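Local coordinates for xylulokinase (Brucella ovis, PDB 5VM1), which probably phosphorylates D-xylulose to D-xylulose 5-phosphate at the expense of ATP, as a sugar kinase of the FGGY family, at residues 11-16 and 62-67; 21-26 and 32-37. All coordinates share one frame; numbering follows the deposited sequence.

In the fold
Both contacts belong to the N-terminal domain and reach the same mixed sheet; their centres lie about 6 Å apart. Contact 1 is core. It sets strand 9-15 against helix 53-70 through buried leucine and isoleucine side chains alone. Contact 2 pairs strand 19-26 with strand 31-38, the outermost strand on that side of the sheet, and relies on backbone hydrogen bonds. It is partly buried, with Ala34 and His36 exposed. Strand 19-26 lies beside strand 9-15 in the sheet, and Gly12 N is probably hydrogen-bonded to Leu23 O (2.7 Å). The helix joins the two contacts: Ala63 and Leu67 also lie against strand 31-38, where Leu67 CD1 packs near Ala34 N.

Contact 1: residues 11-16 and 62-67; sequences LGLDLG and TAIEAL
Leu11 and Leu13 of strand 9-15 meet Leu67 and Ile64 of helix 53-70, where a helix covers one face of the central sheet in an actin-like ATPase domain of the FGGY kinases. The contact is small, 142 Å² in all, and wholly apolar. Its tight part is the leucine pair. Leu11 CD1 lies 3.7 Å from Leu67 CD2, and the two chains pass alongside one another heading opposite ways. In Leu67 the CG stands anti to the backbone N (chi1 -157°), which turns CD2 to Leu11, while CD1 goes to strand 31-38. The second pair is looser. Leu13 CD2 stays 4.4 Å from Ile64 CG1, although the CA atoms of these residues are the nearest across the contact, at 8.9 Å. Other parts of the fold share in the burial: Leu13 also touches Leu83 of strand 78-85, and Ile64 touches Trp229. The far side of the helix differs: there Thr62 and Ala66 are exposed to solvent and do not touch the strand. Beyond Leu13 the strand runs on to Asp14, a residue predicted to be important for activity. Its side chain takes no part in the helix packing; its OD1 is hydrogen-bonded to Ser84 OG.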
loop_
_atom_site.group_PDB
_atom_site.type_symbol
_atom_site.label_atom_id
_atom_site.label_comp_id
_atom_site.label_asym_id
_atom_site.label_seq_id
_atom_site.Cartn_x
_atom_site.Cartn_y
_atom_site.Cartn_z
ATOM N N LEU A 11 0.397 8.497 -19.351
ATOM C CA LEU A 11 -0.857 8.195 -18.685
ATOM C C LEU A 11 -0.596 7.192 -17.572
ATOM O O LEU A 11 0.126 6.211 -17.778
ATOM C CB LEU A 11 -1.868 7.635 -19.681
ATOM C CG LEU A 11 -3.169 7.104 -19.095
ATOM C CD1 LEU A 11 -4.108 8.252 -18.704
ATOM C CD2 LEU A 11 -3.836 6.150 -20.059
ATOM N N GLY A 12 -1.159 7.447 -16.396
ATOM C CA GLY A 12 -1.108 6.502 -15.287
ATOM C C GLY A 12 -2.506 6.019 -14.946
ATOM O O GLY A 12 -3.441 6.819 -14.882
ATOM N N LEU A 13 -2.644 4.702 -14.739
ATOM C CA LEU A 13 -3.916 4.081 -14.366
ATOM C C LEU A 13 -3.743 3.410 -13.011
ATOM O O LEU A 13 -3.007 2.424 -12.898
ATOM C CB LEU A 13 -4.385 3.057 -15.396
ATOM C CG LEU A 13 -4.598 3.626 -16.787
ATOM C CD1 LEU A 13 -4.929 2.521 -17.802
ATOM C CD2 LEU A 13 -5.645 4.704 -16.728
ATOM N N ASP A 14 -4.443 3.923 -11.993
ATOM C CA ASP A 14 -4.460 3.315 -10.664
ATOM C C ASP A 14 -5.774 2.572 -10.494
ATOM O O ASP A 14 -6.842 3.184 -10.401
ATOM C CB ASP A 14 -4.280 4.346 -9.546
ATOM C CG ASP A 14 -4.085 3.689 -8.171
ATOM O OD1 ASP A 14 -3.648 2.514 -8.127
ATOM O OD2 ASP A 14 -4.382 4.323 -7.141
ATOM N N LEU A 15 -5.688 1.258 -10.424
ATOM C CA LEU A 15 -6.846 0.415 -10.147
ATOM C C LEU A 15 -6.896 0.203 -8.623
ATOM O O LEU A 15 -6.208 -0.655 -8.052
ATOM C CB LEU A 15 -6.740 -0.866 -10.969
ATOM C CG LEU A 15 -7.566 -2.104 -10.658
ATOM C CD1 LEU A 15 -8.982 -1.673 -10.503
ATOM C CD2 LEU A 15 -7.393 -3.149 -11.790
ATOM N N GLY A 16 -7.664 1.035 -7.937
ATOM C CA GLY A 16 -7.797 0.892 -6.507
ATOM C C GLY A 16 -8.984 0.022 -6.159
ATOM O O GLY A 16 -9.732 -0.459 -7.013
ATOM N N THR A 62 -14.386 4.118 -18.558
ATOM C CA THR A 62 -15.094 5.344 -18.218
ATOM C C THR A 62 -14.108 6.481 -18.022
ATOM O O THR A 62 -14.263 7.561 -18.602
ATOM C CB THR A 62 -15.936 5.118 -16.953
ATOM O OG1 THR A 62 -17.116 4.370 -17.278
ATOM C CG2 THR A 62 -16.326 6.434 -16.274
ATOM N N ALA A 63 -13.056 6.235 -17.243
ATOM C CA ALA A 63 -12.091 7.290 -16.956
ATOM C C ALA A 63 -11.221 7.619 -18.171
ATOM O O ALA A 63 -10.874 8.784 -18.383
ATOM C CB ALA A 63 -11.231 6.895 -15.751
ATOM N N ILE A 64 -10.867 6.629 -18.996
ATOM C CA ILE A 64 -10.055 6.929 -20.176
ATOM C C ILE A 64 -10.820 7.806 -21.153
ATOM O O ILE A 64 -10.341 8.874 -21.547
ATOM C CB ILE A 64 -9.585 5.646 -20.876
ATOM C CG1 ILE A 64 -8.474 4.963 -20.087
ATOM C CG2 ILE A 64 -9.117 5.966 -22.293
ATOM C CD1 ILE A 64 -8.074 3.644 -20.698
ATOM N N GLU A 65 -12.021 7.383 -21.560
ATOM C CA GLU A 65 -12.720 8.179 -22.567
ATOM C C GLU A 65 -13.101 9.537 -21.999
ATOM O O GLU A 65 -13.001 10.552 -22.699
ATOM C CB GLU A 65 -13.950 7.441 -23.119
ATOM N N ALA A 66 -13.458 9.587 -20.712
ATOM C CA ALA A 66 -13.739 10.872 -20.078
ATOM C C ALA A 66 -12.519 11.786 -20.107
ATOM O O ALA A 66 -12.644 13.007 -20.277
ATOM C CB ALA A 66 -14.190 10.649 -18.636
ATOM N N LEU A 67 -11.332 11.207 -19.941
ATOM C CA LEU A 67 -10.096 11.968 -20.068
ATOM C C LEU A 67 -9.818 12.329 -21.525
ATOM O O LEU A 67 -9.450 13.470 -21.827
ATOM C CB LEU A 67 -8.941 11.164 -19.469
ATOM C CG LEU A 67 -7.724 11.961 -19.024
ATOM C CD1 LEU A 67 -8.101 12.720 -17.800
ATOM C CD2 LEU A 67 -6.544 11.050 -18.766
#

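Contact 2: residues 21-26 and 32-37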
loop_
_atom_site.group_PDB
_atom_site.type_symbol
_atom_site.label_atom_id
_atom_site.label_comp_id
_atom_site.label_asym_id
_atom_site.label_seq_id
_atom_site.Cartn_x
_atom_site.Cartn_y
_atom_site.Cartn_z
ATOM N N LYS A 21 -8.409 5.369 -11.172
ATOM C CA LYS A 21 -7.975 6.741 -11.376
ATOM C C LYS A 21 -7.113 6.780 -12.626
ATOM O O LYS A 21 -6.321 5.867 -12.861
ATOM C CB LYS A 21 -7.181 7.263 -10.173
ATOM C CG LYS A 21 -7.373 8.762 -9.892
ATOM C CD LYS A 21 -6.070 9.541 -9.900
ATOM C CE LYS A 21 -6.308 11.048 -9.953
ATOM N NZ LYS A 21 -6.159 11.758 -8.641
ATOM N N ALA A 22 -7.342 7.780 -13.476
ATOM C CA ALA A 22 -6.563 7.974 -14.691
ATOM C C ALA A 22 -5.905 9.339 -14.618
ATOM O O ALA A 22 -6.590 10.348 -14.460
ATOM C CB ALA A 22 -7.438 7.867 -15.932
ATOM N N LEU A 23 -4.591 9.379 -14.775
ATOM C CA LEU A 23 -3.845 10.612 -14.593
ATOM C C LEU A 23 -2.966 10.830 -15.807
ATOM O O LEU A 23 -2.193 9.942 -16.185
ATOM C CB LEU A 23 -2.987 10.558 -13.331
ATOM C CG LEU A 23 -2.250 11.839 -12.979
ATOM C CD1 LEU A 23 -3.222 12.941 -12.707
ATOM C CD2 LEU A 23 -1.389 11.599 -11.780
ATOM N N LEU A 24 -3.057 12.021 -16.389
ATOM C CA LEU A 24 -2.303 12.349 -17.586
ATOM C C LEU A 24 -1.331 13.463 -17.258
ATOM O O LEU A 24 -1.731 14.507 -16.734
ATOM C CB LEU A 24 -3.231 12.756 -18.733
ATOM C CG LEU A 24 -2.560 13.017 -20.077
ATOM C CD1 LEU A 24 -1.879 11.770 -20.623
ATOM C CD2 LEU A 24 -3.618 13.504 -21.031
ATOM N N ILE A 25 -0.064 13.240 -17.598
ATOM C CA ILE A 25 1.011 14.173 -17.311
ATOM C C ILE A 25 1.847 14.382 -18.569
ATOM O O ILE A 25 1.887 13.542 -19.470
ATOM C CB ILE A 25 1.916 13.677 -16.155
ATOM C CG1 ILE A 25 2.647 12.395 -16.581
ATOM C CG2 ILE A 25 1.114 13.514 -14.841
ATOM C CD1 ILE A 25 3.767 12.018 -15.680
ATOM N N ASP A 26 2.560 15.499 -18.593
ATOM C CA ASP A 26 3.390 15.883 -19.717
ATOM C C ASP A 26 4.826 15.487 -19.421
ATOM O O ASP A 26 5.104 14.807 -18.431
ATOM C CB ASP A 26 3.250 17.380 -20.002
ATOM C CG ASP A 26 3.665 18.252 -18.826
ATOM O OD1 ASP A 26 4.799 18.086 -18.335
ATOM O OD2 ASP A 26 2.872 19.122 -18.405
ATOM N N VAL A 32 -2.101 17.135 -16.307
ATOM C CA VAL A 32 -2.821 17.714 -17.424
ATOM C C VAL A 32 -4.315 17.502 -17.261
ATOM O O VAL A 32 -5.113 18.386 -17.571
ATOM C CB VAL A 32 -2.321 17.102 -18.760
ATOM C CG1 VAL A 32 -3.301 17.354 -19.876
ATOM C CG2 VAL A 32 -0.923 17.598 -19.138
ATOM N N GLY A 33 -4.693 16.349 -16.725
ATOM C CA GLY A 33 -6.075 16.049 -16.420
ATOM C C GLY A 33 -6.136 14.718 -15.705
ATOM O O GLY A 33 -5.177 13.938 -15.717
ATOM N N ALA A 34 -7.288 14.470 -15.092
ATOM C CA ALA A 34 -7.501 13.247 -14.337
ATOM C C ALA A 34 -8.976 12.898 -14.381
ATOM O O ALA A 34 -9.829 13.780 -14.467
ATOM C CB ALA A 34 -7.057 13.390 -12.884
ATOM N N ALA A 35 -9.276 11.606 -14.306
ATOM C CA ALA A 35 -10.665 11.169 -14.310
ATOM C C ALA A 35 -10.785 9.940 -13.424
ATOM O O ALA A 35 -9.805 9.239 -13.167
ATOM C CB ALA A 35 -11.184 10.880 -15.721
ATOM N N HIS A 36 -12.007 9.689 -12.964
ATOM C CA HIS A 36 -12.299 8.618 -12.023
ATOM C C HIS A 36 -13.425 7.749 -12.564
ATOM O O HIS A 36 -14.395 8.254 -13.139
ATOM C CB HIS A 36 -12.700 9.194 -10.654
ATOM C CG HIS A 36 -12.597 8.214 -9.532
ATOM N ND1 HIS A 36 -13.694 7.563 -9.006
ATOM C CD2 HIS A 36 -11.524 7.768 -8.837
ATOM C CE1 HIS A 36 -13.300 6.757 -8.035
ATOM N NE2 HIS A 36 -11.987 6.861 -7.914
ATOM N N GLY A 37 -13.320 6.449 -12.310
ATOM C CA GLY A 37 -14.384 5.511 -12.587
ATOM C C GLY A 37 -14.666 4.721 -11.332
ATOM O O GLY A 37 -13.738 4.163 -10.744
#
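A beta hairpin brings strands 19-26 and 31-38 together at one edge of the N-terminal sheet. The two segments run antiparallel at 171°, with their axes 4.8 Å apart. Ala22 and Ala35 form a hydrogen-bonded pair. Ala22 N gives a bond of 2.9 Å to Ala35 O, and Ala35 N returns one to Ala22 O. Leu24 N then bonds to Gly33 O. Near the turn the regular pairing is broken by a bulge. Leu24 O takes a 2.7 Å bond from Val32 N and a weak one of 3.5 Å from Gly33 N, so one carbonyl serves two donors.

Val32 is also held through its side chain. Its CG1 lies 4.0 Å from Leu24 CD2, the two branches running alongside each other in the same direction, while CG2 passes near Asp26. The carboxylate of Asp26 uses OD1 to accept a bond from Ala28 N in the turn. Ala22, Leu24 and Ala35 share the face covered by helix 53-70, where Ala63 and Leu67 pack on them.

Lys21, Leu23, Ala34 and His36 lie on the other face. Leu23 CD1 sits 3.9 Å from Ala34 CB. The bend of the Lys21 chain at chi2 (-123°) carries it over Ala34, with CE 3.8 Å from Ala34 CB; its CG lies loosely at the edge of the His36 ring, near the ring plane. The nearest side-chain atoms of Lys21 and Asp14, a residue predicted to be important for activity, are about 4 Å apart, at their CB ends; Lys21 NZ itself turns to Asp430 OD2 in a salt bridge. Val32 and Gly33 opposite Leu24 make a classic beta bulge, here within an antiparallel hairpin.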